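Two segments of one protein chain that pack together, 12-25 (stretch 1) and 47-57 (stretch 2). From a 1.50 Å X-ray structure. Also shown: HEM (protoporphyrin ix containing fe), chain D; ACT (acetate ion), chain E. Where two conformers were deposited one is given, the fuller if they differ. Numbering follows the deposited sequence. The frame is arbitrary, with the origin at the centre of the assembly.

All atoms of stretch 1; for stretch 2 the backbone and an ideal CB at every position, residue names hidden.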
ATOM      1  N   GLY A  12      -5.416  -0.294  14.023  1.00 15.03           N
ATOM      2  CA  GLY A  12      -5.909  -1.579  13.598  1.00 14.49           C
ATOM      3  C   GLY A  12      -6.860  -1.552  12.422  1.00 14.00           C
ATOM      4  O   GLY A  12      -6.720  -0.748  11.500  1.00 13.50           O
ATOM      5  N   GLU A  13      -7.854  -2.447  12.481  1.00 14.21           N
ATOM      6  CA  GLU A  13      -8.756  -2.706  11.384  1.00 15.23           C
ATOM      7  C   GLU A  13      -9.377  -1.436  10.815  1.00 13.29           C
ATOM      8  O   GLU A  13      -9.456  -1.260   9.587  1.00 14.57           O
ATOM      9  CB  GLU A  13      -9.833  -3.699  11.839  0.65 15.32           C
ATOM     10  CG  GLU A  13     -10.592  -4.341  10.709  0.65 17.99           C
ATOM     11  CD  GLU A  13     -11.610  -3.429  10.076  0.65 20.27           C
ATOM     12  OE1 GLU A  13     -11.920  -3.597   8.870  0.65 18.18           O
ATOM     13  OE2 GLU A  13     -12.124  -2.538  10.791  0.65 21.82           O
ATOM     14  N   GLU A  14      -9.848  -0.579  11.704  1.00 14.88           N
ATOM     15  CA  GLU A  14     -10.632   0.556  11.276  1.00 13.30           C
ATOM     16  C   GLU A  14      -9.755   1.514  10.489  1.00 12.94           C
ATOM     17  O   GLU A  14     -10.173   2.094   9.498  1.00 14.68           O
ATOM     18  CB  GLU A  14     -11.243   1.280  12.475  0.50 13.23           C
ATOM     19  CG  GLU A  14     -12.273   0.437  13.195  0.50 14.41           C
ATOM     20  CD  GLU A  14     -13.354   1.253  13.839  0.50 16.32           C
ATOM     21  OE1 GLU A  14     -13.828   0.822  14.913  0.50 19.31           O
ATOM     22  OE2 GLU A  14     -13.745   2.302  13.272  0.50 20.11           O
ATOM     23  N   THR A  15      -8.528   1.673  10.940  1.00 12.76           N
ATOM     24  CA  THR A  15      -7.614   2.547  10.204  1.00 11.02           C
ATOM     25  C   THR A  15      -7.272   1.932   8.844  1.00 10.62           C
ATOM     26  O   THR A  15      -7.260   2.613   7.819  1.00  9.83           O
ATOM     27  CB  THR A  15      -6.343   2.762  11.007  1.00 12.05           C
ATOM     28  OG1 THR A  15      -6.710   3.418  12.215  1.00 13.69           O
ATOM     29  CG2 THR A  15      -5.374   3.671  10.272  1.00 13.66           C
ATOM     30  N   VAL A  16      -6.975   0.644   8.834  1.00  9.92           N
ATOM     31  CA  VAL A  16      -6.627   0.024   7.565  1.00  9.73           C
ATOM     32  C   VAL A  16      -7.758   0.148   6.581  1.00 10.22           C
ATOM     33  O   VAL A  16      -7.527   0.455   5.423  1.00 10.46           O
ATOM     34  CB  VAL A  16      -6.185  -1.443   7.736  1.00 10.36           C
ATOM     35  CG1 VAL A  16      -5.949  -2.137   6.382  1.00 12.64           C
ATOM     36  CG2 VAL A  16      -4.935  -1.507   8.609  1.00 12.88           C
ATOM     37  N   ALA A  17      -8.988  -0.089   7.045  1.00 10.19           N
ATOM     38  CA  ALA A  17     -10.132   0.012   6.147  1.00 11.03           C
ATOM     39  C   ALA A  17     -10.264   1.401   5.546  1.00 10.93           C
ATOM     40  O   ALA A  17     -10.494   1.538   4.342  1.00 12.92           O
ATOM     41  CB  ALA A  17     -11.406  -0.321   6.909  1.00 11.72           C
ATOM     42  N   LYS A  18     -10.187   2.420   6.400  1.00 11.22           N
ATOM     43  CA  LYS A  18     -10.350   3.759   5.941  1.00 10.82           C
ATOM     44  C   LYS A  18      -9.238   4.115   4.971  1.00  9.58           C
ATOM     45  O   LYS A  18      -9.460   4.740   3.970  1.00  9.50           O
ATOM     46  CB  LYS A  18     -10.268   4.716   7.132  1.00 12.00           C
ATOM     47  CG  LYS A  18     -11.539   4.829   7.906  1.00 16.81           C
ATOM     48  CD  LYS A  18     -11.268   5.693   9.106  1.00 20.22           C
ATOM     49  CE  LYS A  18     -12.545   6.267   9.662  1.00 25.37           C
ATOM     50  NZ  LYS A  18     -12.173   7.317  10.634  1.00 28.61           N
ATOM     51  N   LEU A  19      -8.032   3.698   5.331  1.00  9.74           N
ATOM     52  CA  LEU A  19      -6.854   4.016   4.534  1.00  8.13           C
ATOM     53  C   LEU A  19      -6.959   3.429   3.135  1.00  7.56           C
ATOM     54  O   LEU A  19      -6.703   4.115   2.140  1.00  7.52           O
ATOM     55  CB  LEU A  19      -5.595   3.486   5.228  1.00  8.79           C
ATOM     56  CG  LEU A  19      -4.306   3.835   4.469  1.00  8.15           C
ATOM     57  CD1 LEU A  19      -4.136   5.343   4.338  1.00  9.49           C
ATOM     58  CD2 LEU A  19      -3.149   3.218   5.247  1.00  9.62           C
ATOM     59  N   VAL A  20      -7.333   2.154   3.059  1.00  8.09           N
ATOM     60  CA  VAL A  20      -7.445   1.495   1.769  1.00  8.95           C
ATOM     61  C   VAL A  20      -8.498   2.146   0.899  1.00  8.99           C
ATOM     62  O   VAL A  20      -8.261   2.370  -0.254  1.00  9.52           O
ATOM     63  CB  VAL A  20      -7.736  -0.007   1.987  1.00  9.46           C
ATOM     64  CG1 VAL A  20      -8.253  -0.660   0.716  1.00 12.56           C
ATOM     65  CG2 VAL A  20      -6.493  -0.666   2.505  1.00 10.12           C
ATOM     66  N   GLU A  21      -9.649   2.446   1.490  1.00 10.58           N
ATOM     67  CA  GLU A  21     -10.705   3.129   0.750  1.00 11.30           C
ATOM     68  C   GLU A  21     -10.176   4.446   0.166  1.00 10.25           C
ATOM     69  O   GLU A  21     -10.343   4.725  -1.017  1.00 11.20           O
ATOM     70  CB  GLU A  21     -11.876   3.392   1.693  1.00 12.23           C
ATOM     71  CG  GLU A  21     -13.069   3.995   0.969  1.00 19.30           C
ATOM     72  CD  GLU A  21     -14.057   4.723   1.894  1.00 27.91           C
ATOM     73  OE1 GLU A  21     -13.840   4.811   3.136  1.00 30.26           O
ATOM     74  OE2 GLU A  21     -15.064   5.236   1.343  1.00 31.33           O
ATOM     75  N   ALA A  22      -9.496   5.238   0.999  1.00  9.17           N
ATOM     76  CA  ALA A  22      -9.007   6.505   0.523  1.00  8.19           C
ATOM     77  C   ALA A  22      -7.918   6.340  -0.534  1.00  8.37           C
ATOM     78  O   ALA A  22      -7.862   7.069  -1.523  1.00  9.67           O
ATOM     79  CB  ALA A  22      -8.508   7.311   1.719  1.00  8.55           C
ATOM     80  N   PHE A  23      -7.052   5.372  -0.304  1.00  7.96           N
ATOM     81  CA  PHE A  23      -5.948   5.115  -1.192  1.00  7.27           C
ATOM     82  C   PHE A  23      -6.430   4.778  -2.623  1.00  7.65           C
ATOM     83  O   PHE A  23      -5.933   5.332  -3.592  1.00  8.50           O
ATOM     84  CB  PHE A  23      -5.074   4.006  -0.610  1.00  7.05           C
ATOM     85  CG  PHE A  23      -3.899   3.656  -1.490  1.00  6.53           C
ATOM     86  CD1 PHE A  23      -3.847   2.403  -2.084  1.00  9.13           C
ATOM     87  CD2 PHE A  23      -2.882   4.570  -1.752  1.00  7.64           C
ATOM     88  CE1 PHE A  23      -2.779   2.060  -2.892  1.00  7.94           C
ATOM     89  CE2 PHE A  23      -1.808   4.238  -2.572  1.00  7.50           C
ATOM     90  CZ  PHE A  23      -1.752   2.987  -3.141  1.00  7.28           C
ATOM     91  N   TYR A  24      -7.406   3.875  -2.712  1.00  8.24           N
ATOM     92  CA  TYR A  24      -7.815   3.461  -4.061  1.00  8.70           C
ATOM     93  C   TYR A  24      -8.590   4.526  -4.781  1.00  9.37           C
ATOM     94  O   TYR A  24      -8.561   4.570  -6.027  1.00 11.39           O
ATOM     95  CB  TYR A  24      -8.470   2.084  -4.106  1.00  8.55           C
ATOM     96  CG  TYR A  24      -7.392   1.077  -3.899  1.00  7.85           C
ATOM     97  CD1 TYR A  24      -7.274   0.385  -2.709  1.00  9.57           C
ATOM     98  CD2 TYR A  24      -6.432   0.886  -4.882  1.00  7.67           C
ATOM     99  CE1 TYR A  24      -6.228  -0.498  -2.509  1.00 10.06           C
ATOM    100  CE2 TYR A  24      -5.389   0.026  -4.701  1.00  9.76           C
ATOM    101  CZ  TYR A  24      -5.286  -0.669  -3.498  1.00  9.72           C
ATOM    102  OH  TYR A  24      -4.238  -1.533  -3.287  1.00 11.24           O
ATOM    103  N   ARG A  25      -9.244   5.422  -4.036  1.00 10.54           N
ATOM    104  CA  ARG A  25      -9.820   6.573  -4.735  1.00 11.70           C
ATOM    105  C   ARG A  25      -8.721   7.428  -5.382  1.00 11.50           C
ATOM    106  O   ARG A  25      -8.901   7.967  -6.480  1.00 12.97           O
ATOM    107  CB  ARG A  25     -10.637   7.448  -3.790  1.00 12.94           C
ATOM    108  CG  ARG A  25     -11.931   6.818  -3.356  1.00 17.50           C
ATOM    109  CD  ARG A  25     -12.802   7.902  -2.698  1.00 22.44           C
ATOM    110  NE  ARG A  25     -12.235   8.384  -1.436  1.00 23.82           N
ATOM    111  CZ  ARG A  25     -12.521   7.837  -0.260  1.00 29.50           C
ATOM    112  NH1 ARG A  25     -11.984   8.318   0.858  1.00 28.84           N
ATOM    113  NH2 ARG A  25     -13.353   6.797  -0.209  1.00 31.09           N
ATOM    114  N   UNK A  47      -7.780  -7.196  -1.360  1.00  9.11           N
ATOM    115  CA  UNK A  47      -6.502  -7.853  -1.152  1.00 10.07           C
ATOM    116  C   UNK A  47      -5.562  -6.966  -0.372  1.00  8.52           C
ATOM    117  O   UNK A  47      -4.839  -7.434   0.463  1.00  9.15           O
ATOM    118  CB  UNK A  47      -5.871  -8.243  -2.490  1.00 10.07           C
ATOM    119  N   UNK A  48      -5.575  -5.667  -0.669  1.00  8.44           N
ATOM    120  CA  UNK A  48      -4.688  -4.761   0.035  1.00  7.62           C
ATOM    121  C   UNK A  48      -5.070  -4.610   1.498  1.00  8.27           C
ATOM    122  O   UNK A  48      -4.206  -4.483   2.351  1.00  9.09           O
ATOM    123  CB  UNK A  48      -4.688  -3.392  -0.648  1.00  7.62           C
ATOM    124  N   UNK A  49      -6.363  -4.585   1.778  1.00  8.72           N
ATOM    125  CA  UNK A  49      -6.767  -4.563   3.179  1.00 10.28           C
ATOM    126  C   UNK A  49      -6.217  -5.790   3.908  1.00  9.23           C
ATOM    127  O   UNK A  49      -5.671  -5.702   5.007  1.00 10.53           O
ATOM    128  CB  UNK A  49      -8.291  -4.508   3.298  1.00 10.28           C
ATOM    129  N   UNK A  50      -6.349  -6.960   3.269  1.00  9.06           N
ATOM    130  CA  UNK A  50      -5.803  -8.182   3.864  1.00  9.63           C
ATOM    131  C   UNK A  50      -4.291  -8.118   4.009  1.00  9.67           C
ATOM    132  O   UNK A  50      -3.730  -8.436   5.055  1.00  9.85           O
ATOM    133  CB  UNK A  50      -6.188  -9.399   3.020  1.00  9.63           C
ATOM    134  N   UNK A  51      -3.620  -7.637   2.957  1.00  9.18           N
ATOM    135  CA  UNK A  51      -2.188  -7.582   2.986  1.00  8.21           C
ATOM    136  C   UNK A  51      -1.659  -6.629   4.055  1.00  8.05           C
ATOM    137  O   UNK A  51      -0.777  -6.986   4.798  1.00  9.20           O
ATOM    138  CB  UNK A  51      -1.664  -7.172   1.608  1.00  8.21           C
ATOM    139  N   UNK A  52      -2.209  -5.422   4.089  1.00  8.75           N
ATOM    140  CA  UNK A  52      -1.677  -4.433   5.004  1.00  8.07           C
ATOM    141  C   UNK A  52      -1.928  -4.870   6.448  1.00  7.81           C
ATOM    142  O   UNK A  52      -1.086  -4.667   7.311  1.00  8.77           O
ATOM    143  CB  UNK A  52      -2.300  -3.062   4.735  1.00  8.07           C
ATOM    144  N   UNK A  53      -3.047  -5.559   6.675  1.00  8.34           N
ATOM    145  CA  UNK A  53      -3.319  -6.099   8.005  1.00  9.61           C
ATOM    146  C   UNK A  53      -2.180  -7.016   8.436  1.00  9.76           C
ATOM    147  O   UNK A  53      -1.604  -6.867   9.503  1.00 10.90           O
ATOM    148  CB  UNK A  53      -4.650  -6.853   8.023  1.00  9.61           C
ATOM    149  N   UNK A  54      -1.836  -7.951   7.567  1.00 10.24           N
ATOM    150  CA  UNK A  54      -0.777  -8.887   7.855  1.00 10.57           C
ATOM    151  C   UNK A  54       0.580  -8.206   7.926  1.00 10.99           C
ATOM    152  O   UNK A  54       1.364  -8.481   8.801  1.00 11.63           O
ATOM    153  CB  UNK A  54      -0.756  -9.993   6.798  1.00 10.57           C
ATOM    154  N   UNK A  55       0.825  -7.300   6.989  1.00  9.93           N
ATOM    155  CA  UNK A  55       2.074  -6.591   6.912  1.00  9.91           C
ATOM    156  C   UNK A  55       2.355  -5.815   8.170  1.00 10.31           C
ATOM    157  O   UNK A  55       3.509  -5.683   8.563  1.00 11.63           O
ATOM    158  CB  UNK A  55       2.077  -5.652   5.704  1.00  9.91           C
ATOM    159  N   UNK A  56       1.293  -5.315   8.803  1.00  8.85           N
ATOM    160  CA  UNK A  56       1.451  -4.499  10.003  1.00 10.62           C
ATOM    161  C   UNK A  56       1.539  -5.313  11.267  1.00 10.61           C
ATOM    162  O   UNK A  56       1.619  -4.738  12.354  1.00 10.51           O
ATOM    163  CB  UNK A  56       0.289  -3.511  10.122  1.00 10.62           C
ATOM    164  N   UNK A  57       1.403  -6.638  11.146  1.00 12.01           N
ATOM    165  CA  UNK A  57       1.494  -7.494  12.334  1.00 12.05           C
ATOM    166  C   UNK A  57       0.124  -7.924  12.830  1.00 13.80           C
ATOM    167  O   UNK A  57      -0.006  -8.515  13.909  1.00 14.38           O
ATOM    168  CB  UNK A  57       2.241  -6.768  13.454  1.00 12.05           C
TER
HETATM  169  CHA HEM D 202      -1.179  -5.701  -6.726  1.00 11.22           C
HETATM  170  CHB HEM D 202       0.781  -1.785  -8.726  1.00 10.41           C
HETATM  171  CHC HEM D 202       3.424  -1.185  -4.707  1.00  7.96           C
HETATM  172  CHD HEM D 202       0.696  -4.426  -2.449  1.00  9.12           C
HETATM  173  C1A HEM D 202      -0.885  -4.661  -7.563  1.00  9.29           C
HETATM  174  C2A HEM D 202      -1.466  -4.513  -8.880  1.00  9.11           C
HETATM  175  C3A HEM D 202      -0.922  -3.430  -9.430  1.00 10.69           C
HETATM  176  C4A HEM D 202       0.014  -2.876  -8.487  1.00  9.88           C
HETATM  177  CMA HEM D 202      -1.243  -2.858 -10.824  1.00 11.63           C
HETATM  178  CAA HEM D 202      -2.537  -5.432  -9.493  1.00 12.84           C
HETATM  179  CBA HEM D 202      -3.855  -5.206  -8.776  1.00 16.61           C
HETATM  180  CGA HEM D 202      -4.884  -6.287  -9.045  1.00 20.92           C
HETATM  181  O1A HEM D 202      -4.671  -7.202  -9.906  1.00 19.66           O
HETATM  182  O2A HEM D 202      -5.941  -6.273  -8.364  1.00 19.94           O
HETATM  183  C1B HEM D 202       1.695  -1.326  -7.823  1.00  7.84           C
HETATM  184  C2B HEM D 202       2.631  -0.246  -8.064  1.00  8.48           C
HETATM  185  C3B HEM D 202       3.370  -0.112  -6.968  1.00  8.92           C
HETATM  186  C4B HEM D 202       2.949  -1.065  -5.969  1.00  9.34           C
HETATM  187  CMB HEM D 202       2.724   0.610  -9.344  1.00 10.46           C
HETATM  188  CAB HEM D 202       4.475   0.915  -6.780  1.00  9.59           C
HETATM  189  CBB HEM D 202       5.559   0.680  -6.029  1.00 14.33           C
HETATM  190  C1C HEM D 202       2.858  -1.948  -3.709  1.00  8.60           C
HETATM  191  C2C HEM D 202       3.164  -1.857  -2.301  1.00  6.73           C
HETATM  192  C3C HEM D 202       2.389  -2.779  -1.715  1.00  8.67           C
HETATM  193  C4C HEM D 202       1.590  -3.438  -2.717  1.00  8.04           C
HETATM  194  CMC HEM D 202       4.181  -0.889  -1.627  1.00 11.42           C
HETATM  195  CAC HEM D 202       2.239  -3.115  -0.222  1.00  9.21           C
HETATM  196  CBC HEM D 202       2.992  -2.630   0.754  1.00 13.89           C
HETATM  197  C1D HEM D 202      -0.019  -5.081  -3.401  1.00  7.93           C
HETATM  198  C2D HEM D 202      -0.835  -6.237  -3.127  1.00 10.08           C
HETATM  199  C3D HEM D 202      -1.394  -6.630  -4.447  1.00 10.45           C
HETATM  200  C4D HEM D 202      -0.838  -5.706  -5.404  1.00  9.36           C
HETATM  201  CMD HEM D 202      -1.095  -6.883  -1.759  1.00 10.70           C
HETATM  202  CAD HEM D 202      -2.331  -7.791  -4.717  1.00 11.45           C
HETATM  203  CBD HEM D 202      -1.515  -8.995  -5.207  1.00 12.73           C
HETATM  204  CGD HEM D 202      -2.517 -10.056  -5.599  1.00 16.48           C
HETATM  205  O1D HEM D 202      -3.102  -9.993  -6.730  1.00 18.36           O
HETATM  206  O2D HEM D 202      -2.769 -10.926  -4.722  1.00 17.80           O
HETATM  207  NA  HEM D 202       0.019  -3.640  -7.365  1.00  9.44           N
HETATM  208  NB  HEM D 202       1.934  -1.787  -6.545  1.00  7.34           N
HETATM  209  NC  HEM D 202       1.886  -2.895  -3.925  1.00  8.67           N
HETATM  210  ND  HEM D 202      -0.054  -4.797  -4.753  1.00  8.68           N
HETATM  211 FE   HEM D 202       0.960  -3.296  -5.648  1.00  9.08          FE
HETATM  212  C   ACT E 203      -1.780  -2.066  -4.791  0.50  8.05           C
HETATM  213  O   ACT E 203      -2.246  -0.994  -4.413  0.50  7.66           O
HETATM  214  OXT ACT E 203      -0.572  -2.093  -4.928  0.50  5.35           O
HETATM  215  CH3 ACT E 203      -2.625  -3.257  -5.038  0.50  9.42           C

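Two helices cross at 136° between their N-to-C directions, with axes 9.6 Å apart at closest approach, so each position of the second is judged by the patch of the first it meets.

Position 47 points its CA-to-CB bond sideways, and nothing of stretch 1 lies within 5.5 Å of the ideal CB. Helix-compatible residues of many sizes would fit; the heme propionates nearby favour a long cation. It is Lys47, extended through its last three torsions, its NZ donating a hydrogen bond to HEM O1D at 2.8 Å.

Position 48 points toward stretch 1, and its ideal CB is already 3.3 Å from Tyr24 OH, a tight fit, and 4.5 Å from Val20 CG2. A branch at CB looks risky here; a slim chain that turns off toward the heme and acetate suits better, apolar or polar. The residue is Gln48. Its CG lies 4.2 Å from Val20 CG2, and its OE1 comes 3.1 Å from Tyr24 OH. Tyr24 OH donates a very short hydrogen bond to ACT O at 2.4 Å; Gln48 OE1 lies 3.2 Å from the same ACT O, which places the amide beside the acetate.

Position 49 is the richest. Its CB points sideways, 4.3 Å from Val20 CG2 and 4.5 Å from Val16 CG1, beside a groove that leads along Ala17 to the carboxylate of Glu13. Methionine or leucine could use the near part, but a long cation could use all of it. Lys49 does, sitting as a knob among Glu13, Val16, Ala17 and Val20. Lys49 CE comes 3.3 Å from Ala17 CB, a tight carbon-carbon approach, and its NZ forms a salt bridge with Glu13 OE1 at 2.9 Å and a hydrogen bond to Glu13 O at 3.2 Å. An apolar stem thus carries a charge to its partner.

Position 50 points away, leaving the choice to other surroundings; Gln50 bonds elsewhere in the structure. Position 51 faces sideways, out of contact with stretch 1 but near the heme, where an apolar or aromatic group fits. Phe51 brings its CB within 3.4 Å of HEM CMD.

Position 52 points toward two valines, its ideal CB 4.1 Å from Val16 CG1 and 5.3 Å from Val20 CG2. Leucine, isoleucine or methionine would answer. In Leu52, CB packs 4.1 Å from Val16 CG1 while CD1 reaches 4.0 Å from Val20 CG2.

Position 53 lies sideways, at the margin of Val16, where a small or medium residue suffices. Thr53 places OG1 4.0 Å from Val16 CG1 and donates from OG1 to Lys49 O at 2.7 Å, satisfying its hydroxyl within its own helix.

Positions 54 and 55 are beyond the reach of stretch 1, which leaves the choice open to polar or aromatic helix residues; they are Gln54 and Tyr55, the latter with HEM CBC over one ring face.

Position 56 points toward stretch 1 from farther off, so a long apolar chain is wanted. Leu56 sets CD1 3.8 Å from Val16 CG2.

Position 57 has positive phi in a Schellman motif, and a CB would jam against the preceding carbonyl oxygen. The backbone calls for glycine: Gly57.

Stretch 2, residues 47-57: KQKQFLTQYLG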
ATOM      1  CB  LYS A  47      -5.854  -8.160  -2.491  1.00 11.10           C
ATOM      2  CG  LYS A  47      -6.502  -9.312  -3.246  1.00 11.62           C
ATOM      3  CD  LYS A  47      -5.882  -9.432  -4.633  1.00 16.35           C
ATOM      4  CE  LYS A  47      -6.373 -10.683  -5.334  1.00 17.72           C
ATOM      5  NZ  LYS A  47      -5.748 -10.766  -6.690  1.00 22.08           N
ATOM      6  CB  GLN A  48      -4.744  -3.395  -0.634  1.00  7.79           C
ATOM      7  CG  GLN A  48      -3.683  -2.404  -0.144  1.00  7.54           C
ATOM      8  CD  GLN A  48      -2.279  -2.822  -0.558  1.00  8.15           C
ATOM      9  OE1 GLN A  48      -1.765  -2.315  -1.579  1.00 12.11           O
ATOM     10  NE2 GLN A  48      -1.668  -3.744   0.174  1.00  6.10           N
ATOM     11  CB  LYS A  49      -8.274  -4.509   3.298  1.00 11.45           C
ATOM     12  CG  LYS A  49      -8.683  -4.494   4.747  1.00 15.95           C
ATOM     13  CD  LYS A  49     -10.097  -4.060   5.004  1.00 23.78           C
ATOM     14  CE  LYS A  49     -10.196  -3.320   6.356  1.00 24.58           C
ATOM     15  NZ  LYS A  49      -9.366  -3.740   7.575  1.00 24.55           N
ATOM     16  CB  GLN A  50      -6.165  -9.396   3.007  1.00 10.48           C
ATOM     17  CG  GLN A  50      -7.644  -9.656   2.983  1.00 12.01           C
ATOM     18  CD  GLN A  50      -7.975 -10.761   2.044  1.00 14.40           C
ATOM     19  OE1 GLN A  50      -7.472 -10.812   0.930  1.00 15.41           O
ATOM     20  NE2 GLN A  50      -8.803 -11.673   2.494  1.00 18.79           N
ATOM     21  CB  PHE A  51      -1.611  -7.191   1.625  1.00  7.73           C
ATOM     22  CG  PHE A  51      -0.140  -7.109   1.668  1.00  8.91           C
ATOM     23  CD1 PHE A  51       0.600  -8.275   1.709  1.00 10.04           C
ATOM     24  CD2 PHE A  51       0.523  -5.866   1.801  1.00  7.39           C
ATOM     25  CE1 PHE A  51       2.015  -8.218   1.848  1.00 11.37           C
ATOM     26  CE2 PHE A  51       1.893  -5.790   1.932  1.00  9.19           C
ATOM     27  CZ  PHE A  51       2.665  -6.952   1.971  1.00 11.36           C
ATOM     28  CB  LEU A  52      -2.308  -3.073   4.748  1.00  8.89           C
ATOM     29  CG  LEU A  52      -1.851  -2.407   3.436  1.00  7.74           C
ATOM     30  CD1 LEU A  52      -2.617  -1.137   3.275  1.00  9.73           C
ATOM     31  CD2 LEU A  52      -0.343  -2.167   3.460  1.00  9.07           C
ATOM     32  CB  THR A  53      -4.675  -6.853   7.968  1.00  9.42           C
ATOM     33  OG1 THR A  53      -5.710  -5.889   7.733  1.00 11.70           O
ATOM     34  CG2 THR A  53      -4.887  -7.587   9.303  1.00 11.51           C
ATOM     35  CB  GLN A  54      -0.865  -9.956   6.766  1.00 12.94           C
ATOM     36  CG  GLN A  54       0.213 -10.966   6.671  1.00 15.33           C
ATOM     37  CD  GLN A  54      -0.139 -11.965   5.600  1.00 15.70           C
ATOM     38  OE1 GLN A  54      -1.305 -12.304   5.409  1.00 12.80           O
ATOM     39  NE2 GLN A  54       0.869 -12.441   4.890  1.00 18.89           N
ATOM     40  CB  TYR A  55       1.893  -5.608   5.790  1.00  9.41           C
ATOM     41  CG  TYR A  55       3.023  -4.711   5.378  1.00  7.94           C
ATOM     42  CD1 TYR A  55       3.013  -3.357   5.721  1.00  7.79           C
ATOM     43  CD2 TYR A  55       4.038  -5.188   4.579  1.00  8.60           C
ATOM     44  CE1 TYR A  55       3.946  -2.503   5.242  1.00  8.52           C
ATOM     45  CE2 TYR A  55       5.004  -4.321   4.072  1.00  8.19           C
ATOM     46  CZ  TYR A  55       4.941  -2.982   4.421  1.00  8.40           C
ATOM     47  OH  TYR A  55       5.884  -2.133   3.921  1.00  7.04           O
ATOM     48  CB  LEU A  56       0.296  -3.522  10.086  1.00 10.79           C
ATOM     49  CG  LEU A  56       0.241  -2.323   9.124  1.00 11.83           C
ATOM     50  CD1 LEU A  56      -1.165  -1.886   9.007  1.00 11.34           C
ATOM     51  CD2 LEU A  56       1.007  -1.207   9.737  1.00 16.82           C
TER
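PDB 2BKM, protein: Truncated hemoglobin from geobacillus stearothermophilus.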